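Side-chain contacts in malonyl-CoA decarboxylase (PDB 4KSA), which probably catalyses the decarboxylation of malonyl-CoA to acetyl-CoA, and belongs to a family with a helical N-terminal domain and a catalytic domain related to acetyltransferases: residues D73-L78 against A148-L153; P212-Y217 against A245-L250; F280-I285 against A423-L428; E336-P341 against D351-I356. All coordinates share one frame; numbering follows the deposited sequence.

Interaction 1: D73-L78 against A148-L153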
loop_
_atom_site.group_PDB
_atom_site.type_symbol
_atom_site.label_atom_id
_atom_site.label_comp_id
_atom_site.label_asym_id
_atom_site.label_seq_id
_atom_site.Cartn_x
_atom_site.Cartn_y
_atom_site.Cartn_z
ATOM N N ASP A 73 7.359 -14.420 -42.289
ATOM C CA ASP A 73 7.458 -15.544 -41.368
ATOM C C ASP A 73 6.406 -15.467 -40.261
ATOM O O ASP A 73 5.905 -16.497 -39.811
ATOM C CB ASP A 73 8.873 -15.658 -40.774
ATOM C CG ASP A 73 9.916 -16.104 -41.809
ATOM O OD1 ASP A 73 9.658 -17.088 -42.544
ATOM O OD2 ASP A 73 11.000 -15.475 -41.880
ATOM N N LYS A 74 6.065 -14.258 -39.819
ATOM C CA LYS A 74 5.023 -14.109 -38.803
ATOM C C LYS A 74 3.755 -14.664 -39.421
ATOM O O LYS A 74 3.136 -15.594 -38.909
ATOM C CB LYS A 74 4.785 -12.634 -38.450
ATOM C CG LYS A 74 5.681 -12.089 -37.359
ATOM C CD LYS A 74 5.199 -10.743 -36.864
ATOM C CE LYS A 74 6.189 -10.167 -35.892
ATOM N NZ LYS A 74 7.541 -10.051 -36.523
ATOM N N LEU A 75 3.409 -14.083 -40.558
ATOM C CA LEU A 75 2.218 -14.449 -41.284
ATOM C C LEU A 75 2.108 -15.947 -41.551
ATOM O O LEU A 75 1.031 -16.525 -41.412
ATOM C CB LEU A 75 2.162 -13.662 -42.593
ATOM C CG LEU A 75 0.753 -13.378 -43.121
ATOM C CD1 LEU A 75 0.828 -12.331 -44.220
ATOM C CD2 LEU A 75 0.111 -14.668 -43.640
ATOM N N ALA A 76 3.209 -16.590 -41.919
ATOM C CA ALA A 76 3.144 -18.019 -42.202
ATOM C C ALA A 76 2.737 -18.746 -40.937
ATOM O O ALA A 76 1.891 -19.641 -40.978
ATOM C CB ALA A 76 4.486 -18.530 -42.702
ATOM N N PHE A 77 3.328 -18.339 -39.814
ATOM C CA PHE A 77 3.037 -18.950 -38.520
ATOM C C PHE A 77 1.565 -18.796 -38.121
ATOM O O PHE A 77 0.925 -19.747 -37.647
ATOM C CB PHE A 77 3.946 -18.360 -37.435
ATOM C CG PHE A 77 3.582 -18.799 -36.052
ATOM C CD1 PHE A 77 2.998 -17.912 -35.157
ATOM C CD2 PHE A 77 3.764 -20.116 -35.664
ATOM C CE1 PHE A 77 2.594 -18.334 -33.892
ATOM C CE2 PHE A 77 3.362 -20.554 -34.399
ATOM C CZ PHE A 77 2.776 -19.658 -33.509
ATOM N N LEU A 78 1.030 -17.596 -38.310
ATOM C CA LEU A 78 -0.360 -17.358 -37.985
ATOM C C LEU A 78 -1.196 -18.296 -38.838
ATOM O O LEU A 78 -2.127 -18.913 -38.336
ATOM C CB LEU A 78 -0.739 -15.902 -38.259
ATOM C CG LEU A 78 -0.046 -14.829 -37.420
ATOM C CD1 LEU A 78 -0.651 -13.457 -37.723
ATOM C CD2 LEU A 78 -0.214 -15.159 -35.945
ATOM N N ALA A 148 -8.933 -10.086 -43.409
ATOM C CA ALA A 148 -9.428 -9.687 -44.727
ATOM C C ALA A 148 -8.716 -10.491 -45.811
ATOM O O ALA A 148 -9.329 -11.254 -46.553
ATOM C CB ALA A 148 -9.190 -8.217 -44.946
ATOM N N ALA A 149 -7.405 -10.312 -45.880
ATOM C CA ALA A 149 -6.584 -11.006 -46.854
ATOM C C ALA A 149 -6.454 -12.494 -46.539
ATOM O O ALA A 149 -5.962 -13.258 -47.365
ATOM C CB ALA A 149 -5.201 -10.361 -46.907
ATOM N N HIS A 150 -6.879 -12.908 -45.351
ATOM C CA HIS A 150 -6.781 -14.310 -44.971
ATOM C C HIS A 150 -7.955 -14.696 -44.094
ATOM O O HIS A 150 -7.828 -14.853 -42.891
ATOM C CB HIS A 150 -5.482 -14.570 -44.216
ATOM C CG HIS A 150 -4.246 -14.311 -45.021
ATOM N ND1 HIS A 150 -3.926 -13.062 -45.510
ATOM C CD2 HIS A 150 -3.226 -15.128 -45.376
ATOM C CE1 HIS A 150 -2.760 -13.120 -46.128
ATOM N NE2 HIS A 150 -2.315 -14.361 -46.059
ATOM N N PRO A 151 -9.117 -14.891 -44.704
ATOM C CA PRO A 151 -10.339 -15.256 -43.985
ATOM C C PRO A 151 -10.303 -16.522 -43.122
ATOM O O PRO A 151 -11.197 -16.736 -42.302
ATOM C CB PRO A 151 -11.371 -15.336 -45.105
ATOM C CG PRO A 151 -10.548 -15.836 -46.242
ATOM C CD PRO A 151 -9.317 -14.984 -46.157
ATOM N N GLN A 152 -9.282 -17.355 -43.291
ATOM C CA GLN A 152 -9.196 -18.591 -42.514
ATOM C C GLN A 152 -8.731 -18.354 -41.093
ATOM O O GLN A 152 -8.974 -19.181 -40.212
ATOM C CB GLN A 152 -8.261 -19.611 -43.182
ATOM C CG GLN A 152 -7.594 -19.122 -44.471
ATOM C CD GLN A 152 -6.384 -18.230 -44.230
ATOM O OE1 GLN A 152 -6.243 -17.188 -44.861
ATOM N NE2 GLN A 152 -5.498 -18.650 -43.327
ATOM N N LEU A 153 -8.058 -17.229 -40.874
ATOM C CA LEU A 153 -7.555 -16.874 -39.556
ATOM C C LEU A 153 -8.693 -16.469 -38.615
ATOM O O LEU A 153 -8.466 -16.216 -37.438
ATOM C CB LEU A 153 -6.558 -15.717 -39.659
ATOM C CG LEU A 153 -5.241 -15.988 -40.380
ATOM C CD1 LEU A 153 -4.410 -14.715 -40.403
ATOM C CD2 LEU A 153 -4.490 -17.118 -39.684
#
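Leu153 and Leu78 meet end to backbone. The CD2 methyl of Leu153 lies 3.3 Å from the carbonyl O of Leu78 and 4.2 Å from its CB, so one branch of the leucine rests on the flank of helix 71-83. Both leucines are buried, and each also packs on helix 132-146, Leu78 on Ala142 and Leu153 on Arg146; a branched apolar chain suits such a three-way junction. One turn earlier, Leu75 approaches the imidazole of His150 from the opposite direction. Its CG stands anti to the backbone N (chi1 -151°), which carries the branch out to the ring: CD2 comes within 3.4 Å of His150 NE2, while CD1 reaches only 4.1 Å from His150 CE1. With a serine in place of His150, these methyls would probably lose their cover on this side and a gap would open beside Leu75. Next to the pair, Gln152 NE2 hydrogen-bonds to Asp79 OD1, giving the apolar contact a polar neighbour. The leucines at Leu75 and Leu78, three residues apart, form one apolar stripe on the flank of helix 71-83, and the loop between helices 132-146 and 154-167 packs against it within the helical N-terminal part of the protein.

Interaction 2: P212-Y217 against A245-L250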
loop_
_atom_site.group_PDB
_atom_site.type_symbol
_atom_site.label_atom_id
_atom_site.label_comp_id
_atom_site.label_asym_id
_atom_site.label_seq_id
_atom_site.Cartn_x
_atom_site.Cartn_y
_atom_site.Cartn_z
ATOM N N PRO A 212 -7.801 22.508 -14.180
ATOM C CA PRO A 212 -8.645 21.974 -13.111
ATOM C C PRO A 212 -10.050 21.610 -13.569
ATOM O O PRO A 212 -10.854 21.113 -12.777
ATOM C CB PRO A 212 -8.639 23.095 -12.080
ATOM C CG PRO A 212 -8.562 24.315 -12.931
ATOM C CD PRO A 212 -7.540 23.945 -13.981
ATOM N N ASP A 213 -10.350 21.860 -14.841
ATOM C CA ASP A 213 -11.664 21.527 -15.371
ATOM C C ASP A 213 -11.575 20.350 -16.348
ATOM O O ASP A 213 -12.508 20.071 -17.105
ATOM C CB ASP A 213 -12.310 22.763 -16.022
ATOM C CG ASP A 213 -11.644 23.173 -17.324
ATOM O OD1 ASP A 213 -10.406 23.035 -17.435
ATOM O OD2 ASP A 213 -12.368 23.655 -18.230
ATOM N N ARG A 214 -10.436 19.659 -16.308
ATOM C CA ARG A 214 -10.178 18.482 -17.143
ATOM C C ARG A 214 -9.783 17.322 -16.228
ATOM O O ARG A 214 -9.085 17.523 -15.243
ATOM C CB ARG A 214 -9.055 18.768 -18.141
ATOM C CG ARG A 214 -9.424 19.757 -19.229
ATOM C CD ARG A 214 -10.289 19.116 -20.313
ATOM N NE ARG A 214 -10.930 20.115 -21.172
ATOM C CZ ARG A 214 -11.976 20.852 -20.805
ATOM N NH1 ARG A 214 -12.495 21.737 -21.641
ATOM N NH2 ARG A 214 -12.518 20.695 -19.605
ATOM N N ARG A 215 -10.250 16.116 -16.552
ATOM C CA ARG A 215 -9.959 14.915 -15.770
ATOM C C ARG A 215 -10.081 13.677 -16.632
ATOM O O ARG A 215 -11.136 13.448 -17.208
ATOM C CB ARG A 215 -10.962 14.749 -14.629
ATOM C CG ARG A 215 -10.912 15.806 -13.582
ATOM C CD ARG A 215 -10.430 15.239 -12.268
ATOM N NE ARG A 215 -10.717 16.151 -11.166
ATOM C CZ ARG A 215 -10.386 17.441 -11.158
ATOM N NH1 ARG A 215 -9.752 17.975 -12.198
ATOM N NH2 ARG A 215 -10.700 18.203 -10.115
ATOM N N CYS A 216 -9.031 12.871 -16.730
ATOM C CA CYS A 216 -9.140 11.635 -17.505
ATOM C C CYS A 216 -8.879 10.443 -16.615
ATOM O O CYS A 216 -8.108 10.512 -15.657
ATOM C CB CYS A 216 -8.189 11.622 -18.689
ATOM S SG CYS A 216 -6.682 12.448 -18.338
ATOM N N TYR A 217 -9.549 9.350 -16.931
ATOM C CA TYR A 217 -9.435 8.142 -16.155
ATOM C C TYR A 217 -8.926 6.980 -16.991
ATOM O O TYR A 217 -8.878 7.043 -18.231
ATOM C CB TYR A 217 -10.793 7.824 -15.559
ATOM C CG TYR A 217 -11.278 8.942 -14.672
ATOM C CD1 TYR A 217 -10.902 9.001 -13.330
ATOM C CD2 TYR A 217 -12.035 9.999 -15.190
ATOM C CE1 TYR A 217 -11.257 10.080 -12.528
ATOM C CE2 TYR A 217 -12.393 11.089 -14.386
ATOM C CZ TYR A 217 -11.995 11.122 -13.057
ATOM O OH TYR A 217 -12.298 12.200 -12.254
ATOM N N ALA A 245 -15.717 21.993 -30.452
ATOM C CA ALA A 245 -14.799 23.105 -30.683
ATOM C C ALA A 245 -14.489 23.893 -29.411
ATOM O O ALA A 245 -13.323 24.036 -29.037
ATOM C CB ALA A 245 -15.358 24.030 -31.746
ATOM N N PRO A 246 -15.523 24.409 -28.723
ATOM C CA PRO A 246 -15.253 25.168 -27.496
ATOM C C PRO A 246 -14.459 24.385 -26.434
ATOM O O PRO A 246 -13.377 24.820 -26.026
ATOM C CB PRO A 246 -16.652 25.589 -27.029
ATOM C CG PRO A 246 -17.553 24.557 -27.618
ATOM C CD PRO A 246 -16.970 24.341 -28.989
ATOM N N LEU A 247 -14.977 23.238 -25.996
ATOM C CA LEU A 247 -14.280 22.432 -25.001
ATOM C C LEU A 247 -12.801 22.306 -25.334
ATOM O O LEU A 247 -11.939 22.515 -24.488
ATOM C CB LEU A 247 -14.876 21.031 -24.932
ATOM C CG LEU A 247 -16.320 20.892 -24.475
ATOM C CD1 LEU A 247 -16.660 19.426 -24.322
ATOM C CD2 LEU A 247 -16.495 21.602 -23.154
ATOM N N LEU A 248 -12.511 21.972 -26.581
ATOM C CA LEU A 248 -11.134 21.788 -27.010
ATOM C C LEU A 248 -10.350 23.079 -27.219
ATOM O O LEU A 248 -9.128 23.037 -27.340
ATOM C CB LEU A 248 -11.104 20.973 -28.303
ATOM C CG LEU A 248 -12.117 19.828 -28.379
ATOM C CD1 LEU A 248 -11.974 19.101 -29.719
ATOM C CD2 LEU A 248 -11.915 18.880 -27.207
ATOM N N ASP A 249 -11.036 24.221 -27.263
ATOM C CA ASP A 249 -10.348 25.495 -27.480
ATOM C C ASP A 249 -9.379 25.846 -26.359
ATOM O O ASP A 249 -9.789 26.150 -25.235
ATOM C CB ASP A 249 -11.351 26.639 -27.667
ATOM C CG ASP A 249 -10.664 27.987 -27.930
ATOM O OD1 ASP A 249 -9.553 27.992 -28.515
ATOM O OD2 ASP A 249 -11.237 29.041 -27.568
ATOM N N LEU A 250 -8.090 25.805 -26.682
ATOM C CA LEU A 250 -7.048 26.111 -25.713
ATOM C C LEU A 250 -7.128 27.557 -25.269
ATOM O O LEU A 250 -6.789 27.884 -24.130
ATOM C CB LEU A 250 -5.667 25.811 -26.298
ATOM C CG LEU A 250 -5.307 24.322 -26.365
ATOM C CD1 LEU A 250 -5.395 23.717 -24.960
ATOM C CD2 LEU A 250 -6.247 23.593 -27.325
#
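Arg214 reaches from the start of strand 214-220 to Leu247 in the last turn of helix 244-248, and one hydrogen bond carries the contact. NH1 donates to the carbonyl O of Leu247 at 3.0 Å with an N-H...O angle of 158°; the oxygen lies at the edge of the guanidinium, in its plane, while the donor is tilted 30° from the carbonyl plane. Carbonyls at the end of a helix lack the next turn's N-H groups, so a long arginine is well suited to supply a donor here. A bend at chi2 (-77°) folds the chain so that its end, rather than its stem, comes up to the helix. The other terminal nitrogen, NH2, makes a weak bond to the carbonyl O of Asp213. The setting is a mixed sheet in which strand 214-220 runs antiparallel to 230-237, whose chain then leads into helix 244-248; this agrees with the acetyltransferase-like fold of the C-terminal family. Charge forms a second group. Asp213 OD2 lies 3.3 Å from Arg214 NH2 but well out of the guanidinium plane, so the attraction is purely electrostatic. Arg252 also lies close to Arg214, like charge to like, and its salt bridge to Asp213 OD1 probably eases this. Beyond the bond the side chains barely meet: Leu247 CB lies 4.1 Å from Arg214 NH1, while Leu247 also packs on Pro241.

Interaction 3: F280-I285 against A423-L428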
loop_
_atom_site.group_PDB
_atom_site.type_symbol
_atom_site.label_atom_id
_atom_site.label_comp_id
_atom_site.label_asym_id
_atom_site.label_seq_id
_atom_site.Cartn_x
_atom_site.Cartn_y
_atom_site.Cartn_z
ATOM N N PHE A 280 -15.563 -5.727 -21.018
ATOM C CA PHE A 280 -15.052 -5.415 -19.695
ATOM C C PHE A 280 -16.212 -5.018 -18.809
ATOM O O PHE A 280 -16.042 -4.386 -17.772
ATOM C CB PHE A 280 -14.022 -4.292 -19.785
ATOM C CG PHE A 280 -12.746 -4.720 -20.424
ATOM C CD1 PHE A 280 -11.950 -5.684 -19.815
ATOM C CD2 PHE A 280 -12.365 -4.216 -21.661
ATOM C CE1 PHE A 280 -10.793 -6.147 -20.433
ATOM C CE2 PHE A 280 -11.208 -4.670 -22.291
ATOM C CZ PHE A 280 -10.421 -5.641 -21.675
ATOM N N GLY A 281 -17.401 -5.423 -19.225
ATOM C CA GLY A 281 -18.582 -5.094 -18.468
ATOM C C GLY A 281 -19.301 -3.923 -19.103
ATOM O O GLY A 281 -18.743 -3.153 -19.894
ATOM N N ASN A 282 -20.558 -3.775 -18.719
ATOM C CA ASN A 282 -21.385 -2.718 -19.245
ATOM C C ASN A 282 -21.466 -1.531 -18.317
ATOM O O ASN A 282 -21.930 -0.457 -18.702
ATOM C CB ASN A 282 -22.753 -3.297 -19.525
ATOM C CG ASN A 282 -22.705 -4.320 -20.640
ATOM O OD1 ASN A 282 -22.616 -3.961 -21.809
ATOM N ND2 ASN A 282 -22.725 -5.601 -20.281
ATOM N N PHE A 283 -20.966 -1.705 -17.104
ATOM C CA PHE A 283 -21.040 -0.633 -16.130
ATOM C C PHE A 283 -19.727 0.083 -15.895
ATOM O O PHE A 283 -19.324 0.336 -14.762
ATOM C CB PHE A 283 -21.626 -1.195 -14.848
ATOM C CG PHE A 283 -22.974 -1.794 -15.052
ATOM C CD1 PHE A 283 -24.086 -0.976 -15.224
ATOM C CD2 PHE A 283 -23.133 -3.164 -15.149
ATOM C CE1 PHE A 283 -25.345 -1.520 -15.494
ATOM C CE2 PHE A 283 -24.391 -3.727 -15.418
ATOM C CZ PHE A 283 -25.498 -2.905 -15.592
ATOM N N LEU A 284 -19.076 0.431 -16.995
ATOM C CA LEU A 284 -17.814 1.135 -16.928
ATOM C C LEU A 284 -18.030 2.591 -16.592
ATOM O O LEU A 284 -17.453 3.100 -15.640
ATOM C CB LEU A 284 -17.061 1.025 -18.257
ATOM C CG LEU A 284 -16.628 -0.355 -18.752
ATOM C CD1 LEU A 284 -15.679 -0.109 -19.901
ATOM C CD2 LEU A 284 -15.928 -1.170 -17.655
ATOM N N ILE A 285 -18.858 3.269 -17.375
ATOM C CA ILE A 285 -19.119 4.681 -17.130
ATOM C C ILE A 285 -19.736 4.886 -15.737
ATOM O O ILE A 285 -19.529 5.911 -15.082
ATOM C CB ILE A 285 -20.027 5.244 -18.234
ATOM C CG1 ILE A 285 -19.347 5.034 -19.596
ATOM C CG2 ILE A 285 -20.305 6.735 -17.990
ATOM C CD1 ILE A 285 -18.094 5.848 -19.782
ATOM N N ALA A 423 -31.454 0.344 -14.873
ATOM C CA ALA A 423 -32.770 0.234 -15.491
ATOM C C ALA A 423 -32.655 0.212 -17.026
ATOM O O ALA A 423 -33.136 -0.717 -17.699
ATOM C CB ALA A 423 -33.652 1.401 -15.040
ATOM N N ASN A 424 -32.012 1.240 -17.573
ATOM C CA ASN A 424 -31.842 1.343 -19.012
ATOM C C ASN A 424 -31.058 0.174 -19.604
ATOM O O ASN A 424 -31.459 -0.385 -20.632
ATOM C CB ASN A 424 -31.167 2.665 -19.359
ATOM C CG ASN A 424 -32.025 3.853 -19.002
ATOM O OD1 ASN A 424 -33.245 3.728 -18.867
ATOM N ND2 ASN A 424 -31.402 5.015 -18.860
ATOM N N HIS A 425 -29.952 -0.198 -18.958
ATOM C CA HIS A 425 -29.151 -1.308 -19.441
ATOM C C HIS A 425 -30.019 -2.543 -19.574
ATOM O O HIS A 425 -30.005 -3.197 -20.612
ATOM C CB HIS A 425 -27.991 -1.620 -18.487
ATOM C CG HIS A 425 -27.327 -2.936 -18.764
ATOM N ND1 HIS A 425 -26.432 -3.115 -19.797
ATOM C CD2 HIS A 425 -27.503 -4.157 -18.203
ATOM C CE1 HIS A 425 -26.090 -4.391 -19.861
ATOM N NE2 HIS A 425 -26.728 -5.045 -18.907
ATOM N N GLU A 426 -30.763 -2.859 -18.518
ATOM C CA GLU A 426 -31.643 -4.031 -18.505
ATOM C C GLU A 426 -32.683 -3.992 -19.628
ATOM O O GLU A 426 -33.001 -5.025 -20.238
ATOM C CB GLU A 426 -32.359 -4.142 -17.155
ATOM C CG GLU A 426 -31.489 -4.643 -16.001
ATOM C CD GLU A 426 -30.972 -6.067 -16.216
ATOM O OE1 GLU A 426 -31.742 -6.930 -16.698
ATOM O OE2 GLU A 426 -29.794 -6.328 -15.885
ATOM N N ALA A 427 -33.204 -2.792 -19.891
ATOM C CA ALA A 427 -34.203 -2.574 -20.931
ATOM C C ALA A 427 -33.628 -2.851 -22.315
ATOM O O ALA A 427 -34.248 -3.546 -23.127
ATOM C CB ALA A 427 -34.710 -1.150 -20.864
ATOM N N LEU A 428 -32.440 -2.310 -22.577
ATOM C CA LEU A 428 -31.790 -2.492 -23.870
ATOM C C LEU A 428 -31.349 -3.921 -24.126
ATOM O O LEU A 428 -31.426 -4.401 -25.254
ATOM C CB LEU A 428 -30.585 -1.550 -23.993
ATOM C CG LEU A 428 -29.881 -1.400 -25.352
ATOM C CD1 LEU A 428 -28.909 -2.529 -25.574
ATOM C CD2 LEU A 428 -30.916 -1.345 -26.470
#
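His425, on helix 421-431, is met by Asn282 and Phe283 from the turn that leads into helix 284-295. Along the helix, Asn424 comes just before it and turns to other company, its ND2 bonding to Gly387 O. His425 follows, with CG anti to the backbone N (chi1 167°), a setting that sends the imidazole out to both partners. Phe283 brings the edge of its ring to one face of the imidazole in a T-shaped stack: CZ is 3.5 Å from His425 CD2, the centroids are 4.8 Å apart and the planes meet at 63°. The side chains of Asn282 and His425 cross at about a right angle, the amide plane inclined 37° to the ring, with Asn282 CB and CG each 3.5 Å from His425 CE1. A flat ring with nitrogens at its rim suits this place, because one face takes the edge of Phe283 while ND1 bonds to Gly385 O and NE2 to the backbone N of Glu52 of the second subunit. Asn282 ND2 also bonds to that Glu52, through OE2. Next, Glu426 directs OE1 to Ser54 of the second subunit. The contact therefore lies where helix 421-431 comes up against the N-terminal end of helix 284-295, with Phe283 at the N-cap position and also packed on Ile421 and Glu422, while Leu284 and Ile285 beyond it turn to strands 230-237 and 262-270.

Interaction 4: E336-P341 against D351-I356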
loop_
_atom_site.group_PDB
_atom_site.type_symbol
_atom_site.label_atom_id
_atom_site.label_comp_id
_atom_site.label_asym_id
_atom_site.label_seq_id
_atom_site.Cartn_x
_atom_site.Cartn_y
_atom_site.Cartn_z
ATOM N N GLU A 336 -29.312 16.838 -51.136
ATOM C CA GLU A 336 -28.295 17.134 -52.150
ATOM C C GLU A 336 -27.364 18.245 -51.686
ATOM O O GLU A 336 -26.270 18.424 -52.226
ATOM C CB GLU A 336 -28.944 17.545 -53.477
ATOM C CG GLU A 336 -29.786 16.466 -54.143
ATOM C CD GLU A 336 -30.292 16.887 -55.515
ATOM O OE1 GLU A 336 -31.057 17.874 -55.598
ATOM O OE2 GLU A 336 -29.921 16.230 -56.514
ATOM N N ALA A 337 -27.817 18.994 -50.686
ATOM C CA ALA A 337 -27.038 20.087 -50.124
ATOM C C ALA A 337 -25.786 19.534 -49.444
ATOM O O ALA A 337 -24.707 20.124 -49.526
ATOM C CB ALA A 337 -27.886 20.865 -49.121
ATOM N N LEU A 338 -25.936 18.393 -48.779
ATOM C CA LEU A 338 -24.824 17.761 -48.086
ATOM C C LEU A 338 -23.661 17.471 -49.024
ATOM O O LEU A 338 -22.525 17.322 -48.583
ATOM C CB LEU A 338 -25.295 16.467 -47.422
ATOM C CG LEU A 338 -26.302 16.685 -46.292
ATOM C CD1 LEU A 338 -26.921 15.367 -45.870
ATOM C CD2 LEU A 338 -25.599 17.366 -45.131
ATOM N N ASP A 339 -23.950 17.406 -50.320
ATOM C CA ASP A 339 -22.928 17.120 -51.322
ATOM C C ASP A 339 -22.270 18.378 -51.896
ATOM O O ASP A 339 -22.186 18.540 -53.115
ATOM C CB ASP A 339 -23.537 16.302 -52.467
ATOM C CG ASP A 339 -24.158 15.002 -51.993
ATOM O OD1 ASP A 339 -23.444 14.212 -51.335
ATOM O OD2 ASP A 339 -25.355 14.769 -52.280
ATOM N N THR A 340 -21.803 19.263 -51.021
ATOM C CA THR A 340 -21.155 20.496 -51.455
ATOM C C THR A 340 -20.008 20.849 -50.516
ATOM O O THR A 340 -20.012 20.465 -49.351
ATOM C CB THR A 340 -22.145 21.675 -51.483
ATOM O OG1 THR A 340 -22.762 21.801 -50.197
ATOM C CG2 THR A 340 -23.209 21.459 -52.561
ATOM N N PRO A 341 -19.021 21.612 -51.015
ATOM C CA PRO A 341 -17.835 22.048 -50.272
ATOM C C PRO A 341 -18.037 22.342 -48.792
ATOM O O PRO A 341 -17.628 21.559 -47.937
ATOM C CB PRO A 341 -17.390 23.285 -51.039
ATOM C CG PRO A 341 -17.703 22.912 -52.440
ATOM C CD PRO A 341 -19.090 22.304 -52.317
ATOM N N ASP A 351 -29.808 25.627 -41.599
ATOM C CA ASP A 351 -31.139 25.575 -41.013
ATOM C C ASP A 351 -32.127 24.835 -41.883
ATOM O O ASP A 351 -33.137 24.334 -41.397
ATOM C CB ASP A 351 -31.655 26.985 -40.749
ATOM C CG ASP A 351 -30.907 27.671 -39.629
ATOM O OD1 ASP A 351 -29.682 27.891 -39.774
ATOM O OD2 ASP A 351 -31.549 27.982 -38.598
ATOM N N ARG A 352 -31.838 24.771 -43.173
ATOM C CA ARG A 352 -32.714 24.081 -44.101
ATOM C C ARG A 352 -32.537 22.572 -43.912
ATOM O O ARG A 352 -33.508 21.806 -43.931
ATOM C CB ARG A 352 -32.348 24.467 -45.529
ATOM C CG ARG A 352 -33.524 24.515 -46.482
ATOM C CD ARG A 352 -34.095 25.926 -46.577
ATOM N NE ARG A 352 -33.092 26.921 -46.976
ATOM C CZ ARG A 352 -32.215 26.771 -47.971
ATOM N NH1 ARG A 352 -32.189 25.653 -48.690
ATOM N NH2 ARG A 352 -31.370 27.754 -48.258
ATOM N N LEU A 353 -31.282 22.165 -43.728
ATOM C CA LEU A 353 -30.903 20.765 -43.535
ATOM C C LEU A 353 -31.243 20.207 -42.159
ATOM O O LEU A 353 -31.779 19.102 -42.047
ATOM C CB LEU A 353 -29.400 20.603 -43.761
ATOM C CG LEU A 353 -28.900 20.375 -45.179
ATOM C CD1 LEU A 353 -27.393 20.507 -45.202
ATOM C CD2 LEU A 353 -29.336 18.991 -45.657
ATOM N N LYS A 354 -30.911 20.977 -41.122
ATOM C CA LYS A 354 -31.133 20.576 -39.730
ATOM C C LYS A 354 -32.405 19.767 -39.459
ATOM O O LYS A 354 -32.357 18.745 -38.787
ATOM C CB LYS A 354 -31.095 21.799 -38.806
ATOM C CG LYS A 354 -31.412 21.460 -37.363
ATOM C CD LYS A 354 -31.468 22.675 -36.446
ATOM C CE LYS A 354 -30.123 22.978 -35.817
ATOM N NZ LYS A 354 -30.263 23.935 -34.679
ATOM N N PRO A 355 -33.562 20.213 -39.969
ATOM C CA PRO A 355 -34.777 19.434 -39.707
ATOM C C PRO A 355 -34.788 18.062 -40.376
ATOM O O PRO A 355 -35.142 17.068 -39.745
ATOM C CB PRO A 355 -35.881 20.337 -40.232
ATOM C CG PRO A 355 -35.203 21.033 -41.382
ATOM C CD PRO A 355 -33.872 21.408 -40.772
ATOM N N ILE A 356 -34.410 17.998 -41.646
ATOM C CA ILE A 356 -34.411 16.714 -42.325
ATOM C C ILE A 356 -33.358 15.758 -41.750
ATOM O O ILE A 356 -33.651 14.585 -41.501
ATOM C CB ILE A 356 -34.213 16.864 -43.880
ATOM C CG1 ILE A 356 -34.140 15.476 -44.543
ATOM C CG2 ILE A 356 -32.935 17.641 -44.191
ATOM C CD1 ILE A 356 -35.274 14.511 -44.150
#
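Leu353 points from helix 347-367 at Ala337 and Leu338, and its two methyl branches divide the work. CD1 does most of the touching, 3.6 Å from Leu338 CD2 and 4.0 Å from Ala337 CB, while CD2 lies 3.9 Å from Leu338 CG. Leu338 sets off to the side of this approach, but its CG sits anti to the carbonyl carbon (chi1 -66°), and chi2 of 169° sets CD1 anti to CA and turns the other branch, CD2, against Leu353; the two leucines then cross obliquely. Ala337 aims straight at the helix, and its single methyl suits a place where the two backbones come close, with CA atoms of Ala337 and Leu353 7.7 Å apart. A lysine in place of Leu353 would probably leave Ala337 and Leu338 without their apolar mate and bring a charge into a buried spot. The connection is also held from within. Thr340 has chi1 at 55°, and from there its hydroxyl OG1 donates to the carbonyl O of Ala337 at 2.7 Å, nearly along the C=O axis. Asp339, between them, is the centre of an inverse gamma turn and forms a salt bridge with Arg319. Trp343 packs on both leucines, and Phe395 adds to the cover of Leu353. Ile356 meets Ala331 and Leu335 of helix 329-335. The connection between helices 329-335 and 347-367 thus folds back on the second helix and forms a small apolar core with Trp343.

Following the chain from the N terminus, interaction 1 comes first: it brings the loop after helix 132-146 back to helix 71-83 and stays within the helical N-terminal part. Interaction 2 opens only after interaction 1 has closed, and makes a short loop through strand 230-237, tying strand 214-220, next to the outermost strand 174-178, to helix 244-248. Interaction 3 spans the longest stretch, 138 residues, bringing helix 421-431 to the start of helix 284-295. Interaction 4 falls inside that span as a local closure; no loops cross. Interactions 2 and 3 come within about 8 Å at their nearest atoms, yet none of the four touches another.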